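Local structure of concanavalin A-like lectin protein kinase family protein (6CTH) at residues R115-V119 with E209-G213; T180-M184 with R214-E218; V200-G204 with V265-H271; I242-A246 with L259-M264. The protein probably acts as a protein kinase, transferring phosphate from ATP to protein hydroxyl groups, with its kinase domain here holding magnesium and an inhibitor. All coordinates share one frame. Residue numbers count along the deposited sequence, not the author numbering.

Interaction 1 (R115-V119 with E209-G213)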
loop_
_atom_site.group_PDB
_atom_site.type_symbol
_atom_site.label_atom_id
_atom_site.label_comp_id
_atom_site.label_asym_id
_atom_site.label_seq_id
_atom_site.Cartn_x
_atom_site.Cartn_y
_atom_site.Cartn_z
ATOM N N ARG A 115 8.915 -10.987 -3.531
ATOM C CA ARG A 115 7.797 -10.706 -2.636
ATOM C C ARG A 115 8.206 -10.429 -1.187
ATOM O O ARG A 115 7.689 -9.518 -0.555
ATOM C CB ARG A 115 6.811 -11.872 -2.649
ATOM C CG ARG A 115 6.024 -12.010 -3.936
ATOM C CD ARG A 115 5.120 -13.229 -3.897
ATOM N NE ARG A 115 4.804 -13.705 -5.236
ATOM C CZ ARG A 115 3.602 -14.118 -5.620
ATOM N NH1 ARG A 115 2.591 -14.117 -4.768
ATOM N NH2 ARG A 115 3.416 -14.531 -6.862
ATOM N N TYR A 116 9.143 -11.217 -0.676
ATOM C CA TYR A 116 9.622 -11.090 0.708
ATOM C C TYR A 116 10.365 -9.747 0.816
ATOM O O TYR A 116 10.230 -9.067 1.819
ATOM C CB TYR A 116 10.515 -12.244 1.099
ATOM C CG TYR A 116 10.607 -12.519 2.597
ATOM C CD1 TYR A 116 9.497 -12.922 3.319
ATOM C CD2 TYR A 116 11.805 -12.419 3.272
ATOM C CE1 TYR A 116 9.570 -13.175 4.669
ATOM C CE2 TYR A 116 11.901 -12.665 4.647
ATOM C CZ TYR A 116 10.776 -13.034 5.330
ATOM O OH TYR A 116 10.850 -13.336 6.657
ATOM N N ARG A 117 11.096 -9.378 -0.230
ATOM C CA ARG A 117 11.797 -8.099 -0.267
ATOM C C ARG A 117 10.804 -6.936 -0.248
ATOM O O ARG A 117 11.004 -5.950 0.446
ATOM C CB ARG A 117 12.682 -8.018 -1.507
ATOM C CG ARG A 117 13.829 -7.031 -1.384
ATOM C CD ARG A 117 14.089 -6.328 -2.704
ATOM N NE ARG A 117 14.689 -7.217 -3.689
ATOM C CZ ARG A 117 14.387 -7.210 -4.982
ATOM N NH1 ARG A 117 14.986 -8.054 -5.807
ATOM N NH2 ARG A 117 13.486 -6.362 -5.449
ATOM N N ILE A 118 9.723 -7.067 -1.012
ATOM C CA ILE A 118 8.692 -6.055 -1.064
ATOM C C ILE A 118 8.061 -5.841 0.309
ATOM O O ILE A 118 7.819 -4.705 0.709
ATOM C CB ILE A 118 7.620 -6.387 -2.141
ATOM C CG1 ILE A 118 8.205 -6.162 -3.562
ATOM C CG2 ILE A 118 6.356 -5.551 -1.946
ATOM C CD1 ILE A 118 7.411 -6.759 -4.701
ATOM N N VAL A 119 7.781 -6.907 1.038
ATOM C CA VAL A 119 7.175 -6.769 2.355
ATOM C C VAL A 119 8.165 -6.019 3.258
ATOM O O VAL A 119 7.754 -5.134 4.009
ATOM C CB VAL A 119 6.816 -8.131 2.965
ATOM C CG1 VAL A 119 6.416 -8.003 4.432
ATOM C CG2 VAL A 119 5.704 -8.760 2.164
ATOM N N GLU A 209 -1.892 -10.881 1.416
ATOM C CA GLU A 209 -2.194 -10.791 -0.019
ATOM C C GLU A 209 -0.968 -11.143 -0.826
ATOM O O GLU A 209 -1.056 -11.806 -1.843
ATOM C CB GLU A 209 -2.690 -9.408 -0.443
ATOM C CG GLU A 209 -4.014 -9.008 0.170
ATOM C CD GLU A 209 -4.510 -7.659 -0.204
ATOM O OE1 GLU A 209 -3.650 -6.720 -0.270
ATOM O OE2 GLU A 209 -5.756 -7.497 -0.455
ATOM N N ILE A 210 0.206 -10.618 -0.418
ATOM C CA ILE A 210 1.433 -10.899 -1.130
ATOM C C ILE A 210 1.848 -12.400 -1.065
ATOM O O ILE A 210 2.241 -12.998 -2.069
ATOM C CB ILE A 210 2.536 -9.960 -0.592
ATOM C CG1 ILE A 210 2.249 -8.529 -1.001
ATOM C CG2 ILE A 210 3.926 -10.349 -1.055
ATOM C CD1 ILE A 210 3.184 -7.504 -0.353
ATOM N N ALA A 211 1.741 -13.004 0.101
ATOM C CA ALA A 211 2.015 -14.440 0.282
ATOM C C ALA A 211 1.099 -15.326 -0.590
ATOM O O ALA A 211 1.550 -16.328 -1.156
ATOM C CB ALA A 211 1.811 -14.816 1.735
ATOM N N SER A 212 -0.156 -14.927 -0.672
ATOM C CA SER A 212 -1.228 -15.807 -1.189
ATOM C C SER A 212 -1.632 -15.507 -2.634
ATOM O O SER A 212 -2.273 -16.353 -3.307
ATOM C CB SER A 212 -2.442 -15.703 -0.248
ATOM O OG SER A 212 -3.136 -14.461 -0.419
ATOM N N GLY A 213 -1.305 -14.312 -3.127
ATOM C CA GLY A 213 -1.809 -13.833 -4.396
ATOM C C GLY A 213 -3.310 -13.665 -4.457
ATOM O O GLY A 213 -3.882 -13.722 -5.542
#
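In the mainly helical C-lobe of the protein kinase fold, two long helices meet here: helix 112-132 (the E helix of kinases) sends R115, I118 and V119 toward the last turn of helix 196-212 (the F helix). I210 fills the gap between them, giving up 103 Å² of the 224 Å² buried in all. Its extended mt rotamer carries CD1 to V119 CG2 (3.8 Å) and I118 CG2 (4.1 Å), while its shorter branch rests on the root of the arginine, I210 CG2 lying 3.6 Å from R115 CB.

R115 starts as m and is then t at chi2 and chi3, an extended shape that leads its guanidinium past I210 to the F helix terminus. There the carbonyls lose their helical partners, and the guanidinium edge supplies one. The same group is held elsewhere too: NE bonds to L110 O, and NH1 forms a salt bridge with D247. G213, the first residue beyond the helix, has a positive phi of 63°, its ideal CB position 4.1 Å from R115 NH1. The polar link across the contact is R115 NH1 donating to I210 O at 2.9 Å, with an N-H...O angle of 157°.

Interaction 2 (T180-M184 with R214-E218)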
loop_
_atom_site.group_PDB
_atom_site.type_symbol
_atom_site.label_atom_id
_atom_site.label_comp_id
_atom_site.label_asym_id
_atom_site.label_seq_id
_atom_site.Cartn_x
_atom_site.Cartn_y
_atom_site.Cartn_z
ATOM N N THR A 180 -10.073 2.111 3.026
ATOM C CA THR A 180 -10.448 1.146 2.004
ATOM C C THR A 180 -10.981 -0.151 2.680
ATOM O O THR A 180 -10.281 -0.841 3.422
ATOM C CB THR A 180 -9.303 0.870 1.050
ATOM O OG1 THR A 180 -8.924 2.103 0.408
ATOM C CG2 THR A 180 -9.749 -0.132 -0.025
ATOM N N VAL A 181 -12.250 -0.461 2.375
ATOM C CA VAL A 181 -12.873 -1.667 2.866
ATOM C C VAL A 181 -12.009 -2.881 2.533
ATOM O O VAL A 181 -11.604 -3.009 1.363
ATOM C CB VAL A 181 -14.316 -1.705 2.196
ATOM C CG1 VAL A 181 -14.844 -3.115 2.164
ATOM C CG2 VAL A 181 -15.162 -0.813 3.072
ATOM N N GLY A 182 -11.713 -3.699 3.538
ATOM C CA GLY A 182 -10.849 -4.885 3.433
ATOM C C GLY A 182 -9.463 -4.691 4.055
ATOM O O GLY A 182 -8.721 -5.656 4.278
ATOM N N TYR A 183 -9.124 -3.424 4.275
ATOM C CA TYR A 183 -7.851 -3.032 4.919
ATOM C C TYR A 183 -8.024 -2.265 6.200
ATOM O O TYR A 183 -6.986 -1.785 6.775
ATOM C CB TYR A 183 -7.015 -2.157 3.954
ATOM C CG TYR A 183 -6.868 -2.889 2.701
ATOM C CD1 TYR A 183 -5.843 -3.788 2.509
ATOM C CD2 TYR A 183 -7.865 -2.788 1.716
ATOM C CE1 TYR A 183 -5.778 -4.544 1.352
ATOM C CE2 TYR A 183 -7.797 -3.551 0.577
ATOM C CZ TYR A 183 -6.759 -4.413 0.392
ATOM O OH TYR A 183 -6.775 -5.158 -0.747
ATOM N N MET A 184 -9.256 -2.136 6.678
ATOM C CA MET A 184 -9.540 -1.318 7.830
ATOM C C MET A 184 -9.714 -2.148 9.075
ATOM O O MET A 184 -10.515 -3.119 9.100
ATOM C CB MET A 184 -10.751 -0.442 7.568
ATOM C CG MET A 184 -10.498 0.683 6.578
ATOM S SD MET A 184 -12.026 1.510 6.081
ATOM C CE MET A 184 -12.333 2.607 7.440
ATOM N N ARG A 214 -3.961 -13.468 -3.309
ATOM C CA ARG A 214 -5.413 -13.359 -3.203
ATOM C C ARG A 214 -5.760 -12.021 -2.581
ATOM O O ARG A 214 -5.121 -11.621 -1.588
ATOM C CB ARG A 214 -5.976 -14.444 -2.296
ATOM C CG ARG A 214 -5.831 -15.833 -2.894
ATOM C CD ARG A 214 -6.283 -16.898 -1.919
ATOM N NE ARG A 214 -5.955 -18.253 -2.380
ATOM C CZ ARG A 214 -6.668 -18.976 -3.255
ATOM N NH1 ARG A 214 -7.768 -18.487 -3.825
ATOM N NH2 ARG A 214 -6.247 -20.212 -3.574
ATOM N N ARG A 215 -6.752 -11.342 -3.180
ATOM C CA ARG A 215 -7.216 -10.087 -2.669
ATOM C C ARG A 215 -8.027 -10.274 -1.379
ATOM O O ARG A 215 -8.845 -11.226 -1.257
ATOM C CB ARG A 215 -8.045 -9.373 -3.758
ATOM C CG ARG A 215 -8.304 -7.910 -3.456
ATOM C CD ARG A 215 -9.187 -7.260 -4.512
ATOM N NE ARG A 215 -8.637 -7.283 -5.854
ATOM C CZ ARG A 215 -7.824 -6.374 -6.386
ATOM N NH1 ARG A 215 -7.366 -5.354 -5.674
ATOM N NH2 ARG A 215 -7.456 -6.492 -7.668
ATOM N N SER A 216 -7.840 -9.352 -0.431
ATOM C CA SER A 216 -8.524 -9.377 0.859
ATOM C C SER A 216 -10.041 -9.576 0.727
ATOM O O SER A 216 -10.590 -10.420 1.441
ATOM C CB SER A 216 -8.326 -8.062 1.619
ATOM O OG SER A 216 -8.962 -8.145 2.880
ATOM N N ILE A 217 -10.650 -8.734 -0.091
ATOM C CA ILE A 217 -12.134 -8.640 -0.242
ATOM C C ILE A 217 -12.698 -9.644 -1.257
ATOM O O ILE A 217 -13.924 -9.706 -1.389
ATOM C CB ILE A 217 -12.620 -7.248 -0.755
ATOM C CG1 ILE A 217 -11.975 -6.867 -2.086
ATOM C CG2 ILE A 217 -12.349 -6.125 0.250
ATOM C CD1 ILE A 217 -12.706 -5.776 -2.868
ATOM N N GLU A 218 -11.844 -10.296 -2.053
ATOM C CA GLU A 218 -12.290 -11.178 -3.202
ATOM C C GLU A 218 -11.261 -12.277 -3.375
ATOM O O GLU A 218 -10.477 -12.267 -4.337
ATOM C CB GLU A 218 -12.349 -10.360 -4.518
ATOM C CG GLU A 218 -12.753 -11.152 -5.782
ATOM C CD GLU A 218 -12.763 -10.349 -7.083
ATOM O OE1 GLU A 218 -11.975 -9.377 -7.277
ATOM O OE2 GLU A 218 -13.562 -10.752 -7.948
#
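Two beta turns meet in the kinase C-lobe, one from the end of the activation segment, where family sequence places the P+1 loop, the other from the loop that follows helix 196-212. T180 opens the first turn. Its OG1 reaches away to D141, a magnesium ligand, and to K143, so it ties the loop to the metal-bearing site instead of to 214-218. V181 comes next, at the rim: its carbonyl O lies 3.4 Å from I217 CG2, and the side chains approach more loosely, V181 CG1 to I217 CG2 at 4.4 Å.

G182 is the tight point. As the third residue of the type II turn T180-Y183, closed by Y183 N to T180 O at 3.0 Å, it has phi/psi of 106/-17°, and an ideal CB would sit 2.5 Å from I217 CG2, a clash. The bare CA instead lets that methyl in to 3.7 Å. Y183 then points its ring end at the second turn, with OH 4.1 Å from S216 CB and 4.2 Å from R215 CG. This hydroxyl bonds to E209, whose carboxylate also takes the S216 amide, so one acid joins both turns. Directly between the turns, S216 OG, with chi1 t, donates a hydrogen bond to G182 O at 2.9 Å.

Interaction 3 (V200-G204 with V265-H271)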
loop_
_atom_site.group_PDB
_atom_site.type_symbol
_atom_site.label_atom_id
_atom_site.label_comp_id
_atom_site.label_asym_id
_atom_site.label_seq_id
_atom_site.Cartn_x
_atom_site.Cartn_y
_atom_site.Cartn_z
ATOM N N VAL A 200 -0.734 -0.831 11.051
ATOM C CA VAL A 200 -0.114 -2.163 11.120
ATOM C C VAL A 200 -1.150 -3.237 10.670
ATOM O O VAL A 200 -0.791 -4.153 10.001
ATOM C CB VAL A 200 0.525 -2.424 12.517
ATOM C CG1 VAL A 200 0.774 -3.900 12.761
ATOM C CG2 VAL A 200 1.818 -1.634 12.610
ATOM N N TYR A 201 -2.408 -3.069 11.019
ATOM C CA TYR A 201 -3.493 -3.993 10.566
ATOM C C TYR A 201 -3.492 -4.047 9.039
ATOM O O TYR A 201 -3.394 -5.138 8.450
ATOM C CB TYR A 201 -4.800 -3.561 11.153
ATOM C CG TYR A 201 -5.937 -4.468 10.656
ATOM C CD1 TYR A 201 -6.516 -4.283 9.412
ATOM C CD2 TYR A 201 -6.345 -5.532 11.435
ATOM C CE1 TYR A 201 -7.504 -5.148 8.968
ATOM C CE2 TYR A 201 -7.318 -6.415 10.987
ATOM C CZ TYR A 201 -7.891 -6.179 9.787
ATOM O OH TYR A 201 -8.889 -7.065 9.335
ATOM N N SER A 202 -3.499 -2.878 8.382
ATOM C CA SER A 202 -3.499 -2.840 6.920
ATOM C C SER A 202 -2.257 -3.504 6.361
ATOM O O SER A 202 -2.328 -4.226 5.399
ATOM C CB SER A 202 -3.540 -1.403 6.402
ATOM O OG SER A 202 -4.600 -0.658 6.994
ATOM N N PHE A 203 -1.091 -3.242 6.975
ATOM C CA PHE A 203 0.144 -3.915 6.562
ATOM C C PHE A 203 0.018 -5.460 6.620
ATOM O O PHE A 203 0.500 -6.172 5.717
ATOM C CB PHE A 203 1.332 -3.435 7.474
ATOM C CG PHE A 203 2.615 -4.207 7.278
ATOM C CD1 PHE A 203 3.531 -3.824 6.332
ATOM C CD2 PHE A 203 2.875 -5.336 8.036
ATOM C CE1 PHE A 203 4.700 -4.561 6.122
ATOM C CE2 PHE A 203 4.029 -6.081 7.824
ATOM C CZ PHE A 203 4.950 -5.683 6.873
ATOM N N GLY A 204 -0.593 -5.948 7.693
ATOM C CA GLY A 204 -0.859 -7.409 7.910
ATOM C C GLY A 204 -1.649 -7.977 6.743
ATOM O O GLY A 204 -1.249 -8.994 6.170
ATOM N N VAL A 265 3.578 -13.246 10.824
ATOM C CA VAL A 265 3.664 -11.780 10.947
ATOM C C VAL A 265 2.369 -11.146 10.435
ATOM O O VAL A 265 1.814 -10.279 11.083
ATOM C CB VAL A 265 4.894 -11.250 10.177
ATOM C CG1 VAL A 265 4.790 -9.768 9.864
ATOM C CG2 VAL A 265 6.164 -11.597 10.958
ATOM N N GLY A 266 1.885 -11.596 9.293
ATOM C CA GLY A 266 0.633 -11.056 8.771
ATOM C C GLY A 266 -0.549 -11.182 9.719
ATOM O O GLY A 266 -1.312 -10.242 9.928
ATOM N N LEU A 267 -0.717 -12.374 10.305
ATOM C CA LEU A 267 -1.831 -12.583 11.248
ATOM C C LEU A 267 -1.673 -11.751 12.512
ATOM O O LEU A 267 -2.623 -11.215 13.037
ATOM C CB LEU A 267 -1.945 -14.099 11.573
ATOM C CG LEU A 267 -2.256 -15.028 10.396
ATOM C CD1 LEU A 267 -2.125 -16.463 10.860
ATOM C CD2 LEU A 267 -3.643 -14.709 9.865
ATOM N N TRP A 268 -0.462 -11.702 13.050
ATOM C CA TRP A 268 -0.143 -10.885 14.230
ATOM C C TRP A 268 -0.531 -9.436 14.023
ATOM O O TRP A 268 -1.123 -8.809 14.895
ATOM C CB TRP A 268 1.347 -11.021 14.484
ATOM C CG TRP A 268 1.944 -10.526 15.740
ATOM C CD1 TRP A 268 1.343 -10.386 16.964
ATOM C CD2 TRP A 268 3.335 -10.216 15.940
ATOM N NE1 TRP A 268 2.279 -9.964 17.905
ATOM C CE2 TRP A 268 3.503 -9.868 17.304
ATOM C CE3 TRP A 268 4.452 -10.191 15.096
ATOM C CZ2 TRP A 268 4.745 -9.488 17.850
ATOM C CZ3 TRP A 268 5.704 -9.800 15.649
ATOM C CH2 TRP A 268 5.826 -9.503 17.022
ATOM N N CYS A 269 -0.190 -8.925 12.844
ATOM C CA CYS A 269 -0.471 -7.557 12.437
ATOM C C CYS A 269 -1.964 -7.379 12.259
ATOM O O CYS A 269 -2.503 -6.365 12.641
ATOM C CB CYS A 269 0.270 -7.205 11.143
ATOM S SG CYS A 269 2.043 -6.976 11.432
ATOM N N ALA A 270 -2.628 -8.416 11.744
ATOM C CA ALA A 270 -4.056 -8.364 11.511
ATOM C C ALA A 270 -4.901 -8.830 12.682
ATOM O O ALA A 270 -6.092 -9.165 12.507
ATOM C CB ALA A 270 -4.397 -9.128 10.233
ATOM N N HIS A 271 -4.353 -8.805 13.886
ATOM C CA HIS A 271 -5.111 -9.241 15.046
ATOM C C HIS A 271 -6.342 -8.369 15.245
ATOM O O HIS A 271 -6.235 -7.152 15.201
ATOM C CB HIS A 271 -4.230 -9.097 16.285
ATOM C CG HIS A 271 -4.252 -10.286 17.189
ATOM N ND1 HIS A 271 -5.379 -10.676 17.878
ATOM C CD2 HIS A 271 -3.281 -11.166 17.523
ATOM C CE1 HIS A 271 -5.103 -11.750 18.592
ATOM N NE2 HIS A 271 -3.837 -12.068 18.394
#
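G204 lets two helices come unusually close: its CA lies 4.0 Å from G266 CA, and the local axes approach to 7.6 Å at 145°, roughly antiparallel. An ideal CB on G204 would clash, lying 2.7 Å from both G266 O and C269 CB and 2.8 Å from A270 N; in its absence, G204 CA sits 3.4 Å from C269 CB. Backbone meets backbone again where Y201 CA makes a CA-H...O contact with C269 O, 3.3 Å long and 151° at the hydrogen. C269 is the most covered residue, losing 80 Å². Its SG touches V200 CG1 at 3.6 Å and lies at the edge of the F203 ring, 5.1 Å from the centroid, a sulfur-aromatic contact. The Y201 ring flanks A270, CE2 to CB 4.1 Å. The contact thus joins the F and H helices, 196-212 and 256-269, in the kinase C-lobe core, with F203 reaching on to helix 112-132 and V265 and C269 packing against V283 of helix 280-287.

Interaction 4 (I242-A246 with L259-M264)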
loop_
_atom_site.group_PDB
_atom_site.type_symbol
_atom_site.label_atom_id
_atom_site.label_comp_id
_atom_site.label_asym_id
_atom_site.label_seq_id
_atom_site.Cartn_x
_atom_site.Cartn_y
_atom_site.Cartn_z
ATOM N N ILE A 242 0.013 -24.072 6.733
ATOM C CA ILE A 242 0.651 -22.843 6.208
ATOM C C ILE A 242 1.041 -22.997 4.737
ATOM O O ILE A 242 0.760 -22.118 3.927
ATOM C CB ILE A 242 1.795 -22.382 7.103
ATOM C CG1 ILE A 242 1.185 -21.841 8.400
ATOM C CG2 ILE A 242 2.613 -21.294 6.414
ATOM C CD1 ILE A 242 2.172 -21.260 9.384
ATOM N N LEU A 243 1.512 -24.165 4.345
ATOM C CA LEU A 243 1.931 -24.355 2.963
ATOM C C LEU A 243 0.790 -24.085 1.991
ATOM O O LEU A 243 1.014 -23.566 0.909
ATOM C CB LEU A 243 2.496 -25.753 2.741
ATOM C CG LEU A 243 3.838 -26.076 3.385
ATOM C CD1 LEU A 243 4.411 -27.333 2.757
ATOM C CD2 LEU A 243 4.809 -24.921 3.225
ATOM N N ASP A 244 -0.423 -24.473 2.353
ATOM C CA ASP A 244 -1.600 -24.207 1.498
ATOM C C ASP A 244 -1.871 -22.716 1.207
ATOM O O ASP A 244 -2.614 -22.398 0.271
ATOM C CB ASP A 244 -2.881 -24.780 2.131
ATOM C CG ASP A 244 -2.964 -26.289 2.045
ATOM O OD1 ASP A 244 -3.131 -26.803 0.919
ATOM O OD2 ASP A 244 -2.890 -26.961 3.102
ATOM N N ILE A 245 -1.352 -21.840 2.049
ATOM C CA ILE A 245 -1.511 -20.406 1.876
ATOM C C ILE A 245 -0.809 -19.825 0.649
ATOM O O ILE A 245 -1.303 -18.910 0.014
ATOM C CB ILE A 245 -1.018 -19.653 3.117
ATOM C CG1 ILE A 245 -1.731 -20.168 4.357
ATOM C CG2 ILE A 245 -1.235 -18.160 2.955
ATOM C CD1 ILE A 245 -3.221 -19.961 4.312
ATOM N N ALA A 246 0.359 -20.363 0.341
ATOM C CA ALA A 246 1.219 -19.834 -0.708
ATOM C C ALA A 246 0.544 -19.755 -2.054
ATOM O O ALA A 246 -0.245 -20.643 -2.431
ATOM C CB ALA A 246 2.484 -20.646 -0.816
ATOM N N LEU A 259 8.051 -18.190 4.320
ATOM C CA LEU A 259 6.608 -18.181 4.127
ATOM C C LEU A 259 5.907 -18.247 5.459
ATOM O O LEU A 259 4.954 -17.519 5.689
ATOM C CB LEU A 259 6.121 -19.350 3.248
ATOM C CG LEU A 259 4.607 -19.520 3.167
ATOM C CD1 LEU A 259 3.881 -18.319 2.566
ATOM C CD2 LEU A 259 4.319 -20.774 2.354
ATOM N N GLU A 260 6.369 -19.146 6.334
ATOM C CA GLU A 260 5.816 -19.252 7.654
ATOM C C GLU A 260 5.909 -17.928 8.375
ATOM O O GLU A 260 4.970 -17.494 9.041
ATOM C CB GLU A 260 6.589 -20.316 8.477
ATOM C CG GLU A 260 6.061 -20.520 9.878
ATOM C CD GLU A 260 6.790 -21.659 10.597
ATOM O OE1 GLU A 260 8.019 -21.564 10.743
ATOM O OE2 GLU A 260 6.112 -22.637 10.927
ATOM N N CYS A 261 7.074 -17.315 8.259
ATOM C CA CYS A 261 7.335 -16.082 8.968
ATOM C C CYS A 261 6.408 -14.989 8.477
ATOM O O CYS A 261 5.827 -14.273 9.281
ATOM C CB CYS A 261 8.771 -15.678 8.771
ATOM S SG CYS A 261 9.202 -14.273 9.809
ATOM N N LEU A 262 6.278 -14.891 7.164
ATOM C CA LEU A 262 5.386 -13.903 6.539
ATOM C C LEU A 262 3.958 -14.097 6.964
ATOM O O LEU A 262 3.293 -13.139 7.316
ATOM C CB LEU A 262 5.516 -13.905 5.013
ATOM C CG LEU A 262 4.719 -12.825 4.259
ATOM C CD1 LEU A 262 5.052 -11.429 4.746
ATOM C CD2 LEU A 262 4.989 -12.888 2.765
ATOM N N VAL A 263 3.474 -15.344 6.955
ATOM C CA VAL A 263 2.102 -15.605 7.361
ATOM C C VAL A 263 1.871 -15.279 8.818
ATOM O O VAL A 263 0.882 -14.660 9.145
ATOM C CB VAL A 263 1.696 -17.080 7.055
ATOM C CG1 VAL A 263 0.389 -17.450 7.723
ATOM C CG2 VAL A 263 1.567 -17.282 5.555
ATOM N N MET A 264 2.761 -15.716 9.710
ATOM C CA MET A 264 2.545 -15.449 11.122
ATOM C C MET A 264 2.648 -13.952 11.458
ATOM O O MET A 264 1.890 -13.443 12.284
ATOM C CB MET A 264 3.442 -16.341 12.030
ATOM C CG MET A 264 2.958 -17.817 12.113
ATOM S SD MET A 264 4.321 -18.695 12.892
ATOM C CE MET A 264 3.836 -18.448 14.597
#
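In the C-lobe of the kinase fold, the segment 242-246, from the chain between the G and H helices (229-238 and 256-269), lies against the middle turns of the H helix through interlocking aliphatic groups. The largest bump is I242, which loses 91 Å² into a hollow lined by L259, E260, V263 and M264. Its two branches explore different parts of that hollow. The long one runs out in the mt rotamer until I242 CD1 meets E260 CG at 4.0 Å, the aliphatic part of the glutamate, and M264 CG at 4.5 Å. The short one faces inward, I242 CG2 being 4.2 Å from both L259 CG and V263 CG2.

The helix answers with a bump of its own. L259, in the tp rotamer, pushes CD2 into the dip beside the curling backbone of 242-246, reaching I242 O at 4.1 Å and L243 CD2 at 4.3 Å. F254 touches L243, A246 and L259 and helps to close this end. Deeper in, I245 CG2 meets V263 CG2 at 3.9 Å, while the same isoleucine also touches W232 and S236 of helix 229-238. The local backbone turn, with I245 N bonded to I242 O at 2.8 Å, lets the CA-to-CB bonds of I242 and I245 both point toward the helix. The tightest approach comes at the far end of the segment, where A246 CB rests 3.7 Å from L259 CD2.

All four contacts lie in the helical C-lobe, centres 10 to 18 Å apart. Helix 196-212 serves interactions 1 and 3, and helix 256-269 serves 3 and 4. Interactions 1, 2 and 3 cross one another along the chain, whereas interaction 4 is nested within the loop closed by interaction 3 and follows 1 and 2. E209 connects 1 with 2 (E209 OE2 to Y183 OH 2.6 Å, to S216 N 2.8 Å), and Y183 O to S202 OG, 2.6 Å, connects 2 with 3. V119 bridges 1, 3 and 4 by touching F203 and L262. Interactions 1, 2 and 3 thus touch pairwise and 4 joins through 1, connecting the activation-segment loop to the C-lobe helices.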